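Poly-beta-1,6-N-acetyl-D-glucosamine N-deacetylase (Aggregatibacter actinomycetemcomitans, PDB 4U10) probably removes acetyl groups from poly-beta-1,6-N-acetyl-D-glucosamine through its metal-dependent polysaccharide deacetylase domain, the part of the longer protein present here. Local coordinates at residues Gly5-His10 and Val69-Asp74; Phe230-Lys235 and Val245-Ile250. All coordinates share one frame; numbering follows the deposited sequence.

Interaction 1 (Gly5-His10 and Val69-Asp74); sequences GVLAYH and VVLSFD. With ZN (zinc ion), chain D.
His10 and Asp74 meet at a zinc ion where two parallel strands of the polysaccharide deacetylase core run side by side. Asp74 OD2 binds the metal at 2.1 Å and His10 NE2 also binds it, beside a water and one further atom. Imidazole and carboxylate planes stand 86° apart, and Asp74 OD1 pairs with Arg247 in a salt bridge. Upstream, backbone bonds alternate between the strands, from Val70 N to Gly5 O as far as Asp74 N to Tyr9 O (3.0 Å). Leu7 O is gripped twice: Ser72 N approaches at 2.9 Å nearly in line with the carbonyl, though with a bent N-H, while Ser72 OG donates from above its plane at 2.6 Å. With chi1 at 63°, OG sits between its own N and carbonyl carbon, reaching Leu7 O and also Arg247 NH1. Apolar pairs divide by face: Val6 CG2 lies 4.1 Å from Val70 CB on one; on the other, Tyr9 CB rests 3.4 Å from Phe73 CD2, the rings at 17° but slid apart. Tyr9 OH bonds to His37, Leu71 packs on helices 31-42 and 79-91, Phe73 on helix 79-91, and Arg247, beside strand 248-249, lies across Val6 and Ala8.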
loop_
_atom_site.group_PDB
_atom_site.type_symbol
_atom_site.label_atom_id
_atom_site.label_comp_id
_atom_site.label_asym_id
_atom_site.label_seq_id
_atom_site.Cartn_x
_atom_site.Cartn_y
_atom_site.Cartn_z
ATOM N N GLY A 5 7.823 -11.992 -6.100
ATOM C CA GLY A 5 8.170 -10.594 -6.151
ATOM C C GLY A 5 6.913 -9.746 -5.954
ATOM O O GLY A 5 5.821 -10.202 -6.176
ATOM N N VAL A 6 7.092 -8.495 -5.573
ATOM C CA VAL A 6 5.983 -7.593 -5.344
ATOM C C VAL A 6 6.237 -6.256 -6.010
ATOM O O VAL A 6 7.294 -5.688 -5.813
ATOM C CB VAL A 6 5.678 -7.389 -3.834
ATOM C CG1 VAL A 6 4.413 -6.538 -3.694
ATOM C CG2 VAL A 6 5.465 -8.723 -3.107
ATOM N N LEU A 7 5.271 -5.724 -6.760
ATOM C CA LEU A 7 5.405 -4.375 -7.307
ATOM C C LEU A 7 4.560 -3.360 -6.545
ATOM O O LEU A 7 3.391 -3.615 -6.240
ATOM C CB LEU A 7 5.037 -4.316 -8.758
ATOM C CG LEU A 7 5.650 -5.338 -9.771
ATOM C CD1 LEU A 7 5.252 -5.004 -11.223
ATOM C CD2 LEU A 7 7.165 -5.382 -9.601
ATOM N N ALA A 8 5.133 -2.202 -6.230
ATOM C CA ALA A 8 4.377 -1.164 -5.480
ATOM C C ALA A 8 4.033 0.043 -6.348
ATOM O O ALA A 8 4.923 0.836 -6.706
ATOM C CB ALA A 8 5.187 -0.711 -4.249
ATOM N N TYR A 9 2.751 0.259 -6.595
ATOM C CA TYR A 9 2.244 1.346 -7.399
ATOM C C TYR A 9 1.487 2.324 -6.506
ATOM O O TYR A 9 1.144 1.973 -5.407
ATOM C CB TYR A 9 1.226 0.859 -8.441
ATOM C CG TYR A 9 1.836 0.051 -9.593
ATOM C CD1 TYR A 9 2.297 0.672 -10.751
ATOM C CD2 TYR A 9 1.887 -1.340 -9.528
ATOM C CE1 TYR A 9 2.871 -0.098 -11.777
ATOM C CE2 TYR A 9 2.416 -2.114 -10.573
ATOM C CZ TYR A 9 2.908 -1.522 -11.659
ATOM O OH TYR A 9 3.467 -2.330 -12.663
ATOM N N HIS A 10 1.265 3.549 -6.980
ATOM C CA HIS A 10 0.435 4.533 -6.269
ATOM C C HIS A 10 -0.675 4.955 -7.216
ATOM O O HIS A 10 -1.533 4.102 -7.596
ATOM C CB HIS A 10 1.329 5.676 -5.756
ATOM C CG HIS A 10 2.258 5.213 -4.691
ATOM N ND1 HIS A 10 3.410 4.513 -4.973
ATOM C CD2 HIS A 10 2.146 5.229 -3.351
ATOM C CE1 HIS A 10 3.997 4.150 -3.854
ATOM N NE2 HIS A 10 3.256 4.583 -2.849
ATOM N N VAL A 69 4.148 -13.164 -8.900
ATOM C CA VAL A 69 4.299 -11.749 -8.670
ATOM C C VAL A 69 2.981 -11.248 -8.083
ATOM O O VAL A 69 1.907 -11.658 -8.513
ATOM C CB VAL A 69 4.525 -11.020 -10.000
ATOM C CG1 VAL A 69 4.504 -9.515 -9.796
ATOM C CG2 VAL A 69 5.823 -11.500 -10.638
ATOM N N VAL A 70 3.076 -10.362 -7.095
ATOM C CA VAL A 70 1.925 -9.709 -6.479
ATOM C C VAL A 70 1.957 -8.221 -6.900
ATOM O O VAL A 70 3.014 -7.551 -6.875
ATOM C CB VAL A 70 1.934 -9.806 -4.942
ATOM C CG1 VAL A 70 0.708 -9.084 -4.293
ATOM C CG2 VAL A 70 1.895 -11.246 -4.490
ATOM N N LEU A 71 0.794 -7.680 -7.221
ATOM C CA LEU A 71 0.666 -6.263 -7.569
ATOM C C LEU A 71 0.059 -5.535 -6.383
ATOM O O LEU A 71 -0.879 -6.027 -5.849
ATOM C CB LEU A 71 -0.308 -6.095 -8.743
ATOM C CG LEU A 71 0.034 -6.781 -10.053
ATOM C CD1 LEU A 71 -1.061 -6.569 -11.104
ATOM C CD2 LEU A 71 1.372 -6.336 -10.584
ATOM N N SER A 72 0.559 -4.333 -6.028
ATOM C CA SER A 72 0.084 -3.577 -4.876
ATOM C C SER A 72 -0.074 -2.075 -5.181
ATOM O O SER A 72 0.742 -1.511 -5.929
ATOM C CB SER A 72 0.980 -3.802 -3.658
ATOM O OG SER A 72 2.320 -3.349 -3.836
ATOM N N PHE A 73 -1.164 -1.473 -4.660
ATOM C CA PHE A 73 -1.492 -0.093 -4.954
ATOM C C PHE A 73 -1.766 0.599 -3.644
ATOM O O PHE A 73 -2.521 0.086 -2.797
ATOM C CB PHE A 73 -2.692 0.042 -5.877
ATOM C CG PHE A 73 -2.487 -0.606 -7.209
ATOM C CD1 PHE A 73 -2.728 -1.978 -7.386
ATOM C CD2 PHE A 73 -2.085 0.143 -8.311
ATOM C CE1 PHE A 73 -2.482 -2.569 -8.626
ATOM C CE2 PHE A 73 -1.864 -0.446 -9.525
ATOM C CZ PHE A 73 -2.043 -1.809 -9.681
ATOM N N ASP A 74 -1.015 1.670 -3.412
ATOM C CA ASP A 74 -1.060 2.399 -2.139
ATOM C C ASP A 74 -1.824 3.728 -2.212
ATOM O O ASP A 74 -1.675 4.478 -3.181
ATOM C CB ASP A 74 0.325 2.791 -1.633
ATOM C CG ASP A 74 1.229 1.624 -1.259
ATOM O OD1 ASP A 74 0.816 0.446 -1.267
ATOM O OD2 ASP A 74 2.397 1.952 -0.868
HETATM ZN ZN ZN D . 3.376 3.801 -0.845
HETATM O O HOH W 1 2.891 5.142 0.559
#

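Interaction 2 (Phe230-Lys235 and Val245-Ile250); sequences FALGQK and VGRLLI
A short parallel bridge between the ends of strands 228-230 and 244-245 joins the loop after strand 228-230 to the segment leading into strand 248-249, within the NodB-type polysaccharide deacetylase fold, with Phe230 beside Val245 and Arg247 crossing Phe230. At the bridge, Ala231 N donates to Val245 O at 2.9 Å, almost straight, and Phe230 CD1 rests 3.6 Å from Val245 CB, the two side chains pointing the same way. Beyond it the chain of 230-235 turns back, so that Gly246 CA lies 3.3 Å from Lys235 O, a CA-H...O contact. Arg247 N bonds to Leu232 O from well above the carbonyl plane.

The arginine side chain carries much of the remaining contact. Its chain bends at chi3 (-65°), which places NE to donate to Ala231 O at 2.9 Å with the oxygen in the guanidinium plane. Phe230 CB lies over one face of that group, and Arg247 CD packs 3.6 Å from Phe230 CD2. NH1 makes a salt bridge with Asp74 OD1 and a hydrogen bond with Ser72 OG, so Arg247 probably helps position the zinc ligand from the second shell. Leu232 CD2 meets both Leu249 CB and Arg247 NH2. A water donates to Phe230 O at 2.7 Å and weakly accepts from Arg247 NH2 at 3.0 Å.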
loop_
_atom_site.group_PDB
_atom_site.type_symbol
_atom_site.label_atom_id
_atom_site.label_comp_id
_atom_site.label_asym_id
_atom_site.label_seq_id
_atom_site.Cartn_x
_atom_site.Cartn_y
_atom_site.Cartn_z
ATOM N N PHE A 230 4.312 -4.913 4.213
ATOM C CA PHE A 230 4.907 -4.560 2.924
ATOM C C PHE A 230 5.804 -3.316 3.080
ATOM O O PHE A 230 5.306 -2.211 3.334
ATOM C CB PHE A 230 3.804 -4.224 1.914
ATOM C CG PHE A 230 3.056 -5.423 1.304
ATOM C CD1 PHE A 230 3.106 -6.702 1.819
ATOM C CD2 PHE A 230 2.208 -5.196 0.193
ATOM C CE1 PHE A 230 2.335 -7.744 1.212
ATOM C CE2 PHE A 230 1.513 -6.210 -0.398
ATOM C CZ PHE A 230 1.587 -7.464 0.112
ATOM N N ALA A 231 7.103 -3.487 2.813
ATOM C CA ALA A 231 8.077 -2.372 2.747
ATOM C C ALA A 231 8.394 -2.005 1.272
ATOM O O ALA A 231 7.585 -2.249 0.381
ATOM C CB ALA A 231 9.330 -2.749 3.565
ATOM N N LEU A 232 9.516 -1.354 0.979
ATOM C CA LEU A 232 9.898 -1.153 -0.397
ATOM C C LEU A 232 11.127 -2.035 -0.665
ATOM O O LEU A 232 11.160 -3.209 -0.232
ATOM C CB LEU A 232 10.102 0.334 -0.696
ATOM C CG LEU A 232 8.811 1.158 -0.700
ATOM C CD1 LEU A 232 9.085 2.646 -0.929
ATOM C CD2 LEU A 232 7.948 0.616 -1.814
ATOM N N GLY A 233 12.126 -1.466 -1.343
ATOM C CA GLY A 233 13.240 -2.218 -1.942
ATOM C C GLY A 233 14.380 -2.606 -1.006
ATOM O O GLY A 233 15.429 -3.031 -1.462
ATOM N N GLN A 234 14.154 -2.476 0.288
ATOM C CA GLN A 234 15.083 -2.936 1.314
ATOM C C GLN A 234 15.162 -4.488 1.485
ATOM O O GLN A 234 15.839 -5.011 2.408
ATOM C CB GLN A 234 14.732 -2.219 2.641
ATOM C CG GLN A 234 13.254 -2.156 3.085
ATOM C CD GLN A 234 12.555 -0.825 2.783
ATOM O OE1 GLN A 234 12.249 -0.539 1.633
ATOM N NE2 GLN A 234 12.289 -0.021 3.817
ATOM N N LYS A 235 14.447 -5.208 0.615
ATOM C CA LYS A 235 14.407 -6.684 0.548
ATOM C C LYS A 235 13.811 -6.996 -0.814
ATOM O O LYS A 235 12.865 -6.312 -1.242
ATOM C CB LYS A 235 13.508 -7.256 1.643
ATOM C CG LYS A 235 13.271 -8.756 1.561
ATOM C CD LYS A 235 12.622 -9.256 2.835
ATOM C CE LYS A 235 12.657 -10.759 2.903
ATOM N NZ LYS A 235 11.300 -11.340 3.004
ATOM N N VAL A 245 7.869 -8.303 3.736
ATOM C CA VAL A 245 7.721 -8.458 2.293
ATOM C C VAL A 245 8.305 -7.226 1.629
ATOM O O VAL A 245 7.924 -6.139 1.973
ATOM C CB VAL A 245 6.251 -8.538 1.948
ATOM C CG1 VAL A 245 6.098 -8.549 0.424
ATOM C CG2 VAL A 245 5.627 -9.759 2.592
ATOM N N GLY A 246 9.285 -7.371 0.756
ATOM C CA GLY A 246 9.814 -6.255 -0.027
ATOM C C GLY A 246 9.122 -6.037 -1.343
ATOM O O GLY A 246 8.514 -6.947 -1.932
ATOM N N ARG A 247 9.212 -4.812 -1.830
ATOM C CA ARG A 247 8.535 -4.422 -3.021
ATOM C C ARG A 247 9.426 -3.534 -3.871
ATOM O O ARG A 247 10.298 -2.791 -3.357
ATOM C CB ARG A 247 7.227 -3.673 -2.649
ATOM C CG ARG A 247 6.242 -4.416 -1.723
ATOM C CD ARG A 247 4.904 -3.667 -1.696
ATOM N NE ARG A 247 5.070 -2.331 -1.066
ATOM C CZ ARG A 247 4.163 -1.356 -1.078
ATOM N NH1 ARG A 247 3.004 -1.510 -1.702
ATOM N NH2 ARG A 247 4.418 -0.181 -0.501
ATOM N N LEU A 248 9.188 -3.555 -5.180
ATOM C CA LEU A 248 9.787 -2.576 -6.050
ATOM C C LEU A 248 8.911 -1.324 -6.146
ATOM O O LEU A 248 7.766 -1.405 -6.572
ATOM C CB LEU A 248 9.983 -3.197 -7.447
ATOM C CG LEU A 248 10.578 -2.247 -8.478
ATOM C CD1 LEU A 248 11.962 -1.785 -8.044
ATOM C CD2 LEU A 248 10.581 -2.993 -9.786
ATOM N N LEU A 249 9.435 -0.162 -5.779
ATOM C CA LEU A 249 8.687 1.092 -5.970
ATOM C C LEU A 249 8.654 1.521 -7.412
ATOM O O LEU A 249 9.702 1.808 -7.987
ATOM C CB LEU A 249 9.326 2.224 -5.141
ATOM C CG LEU A 249 8.719 3.625 -5.229
ATOM C CD1 LEU A 249 7.293 3.574 -4.755
ATOM C CD2 LEU A 249 9.502 4.658 -4.431
ATOM N N ILE A 250 7.465 1.583 -8.008
ATOM C CA ILE A 250 7.329 1.920 -9.387
ATOM C C ILE A 250 7.365 3.448 -9.580
ATOM O O ILE A 250 6.749 4.200 -8.849
ATOM C CB ILE A 250 6.014 1.345 -9.962
ATOM C CG1 ILE A 250 5.904 -0.189 -9.747
ATOM C CG2 ILE A 250 5.898 1.694 -11.424
ATOM C CD1 ILE A 250 6.885 -1.020 -10.582
HETATM O O HOH W 2 5.752 0.230 2.171
#

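How the interactions relate
From the N terminus, strand 3-13 enters first, and interaction 1 closes a long, partly helical excursion when strand 68-75 returns beside it. The chain then runs through the rest of the core before interaction 2 closes a much shorter loop, containing strand 238-239, near the C-terminal end. The closures are in series, neither nesting nor crossing, yet they meet in space with centres about 9 Å apart. Strand 248-249 pairs with strand 3-13, and Ala8 N lies 2.8 Å from Leu248 O, a probable hydrogen bond. Val6 CG1 packs against Arg247 CG, and Arg247 NH1 reaches Ser72 OG, joining the late segment to the zinc-bearing strands.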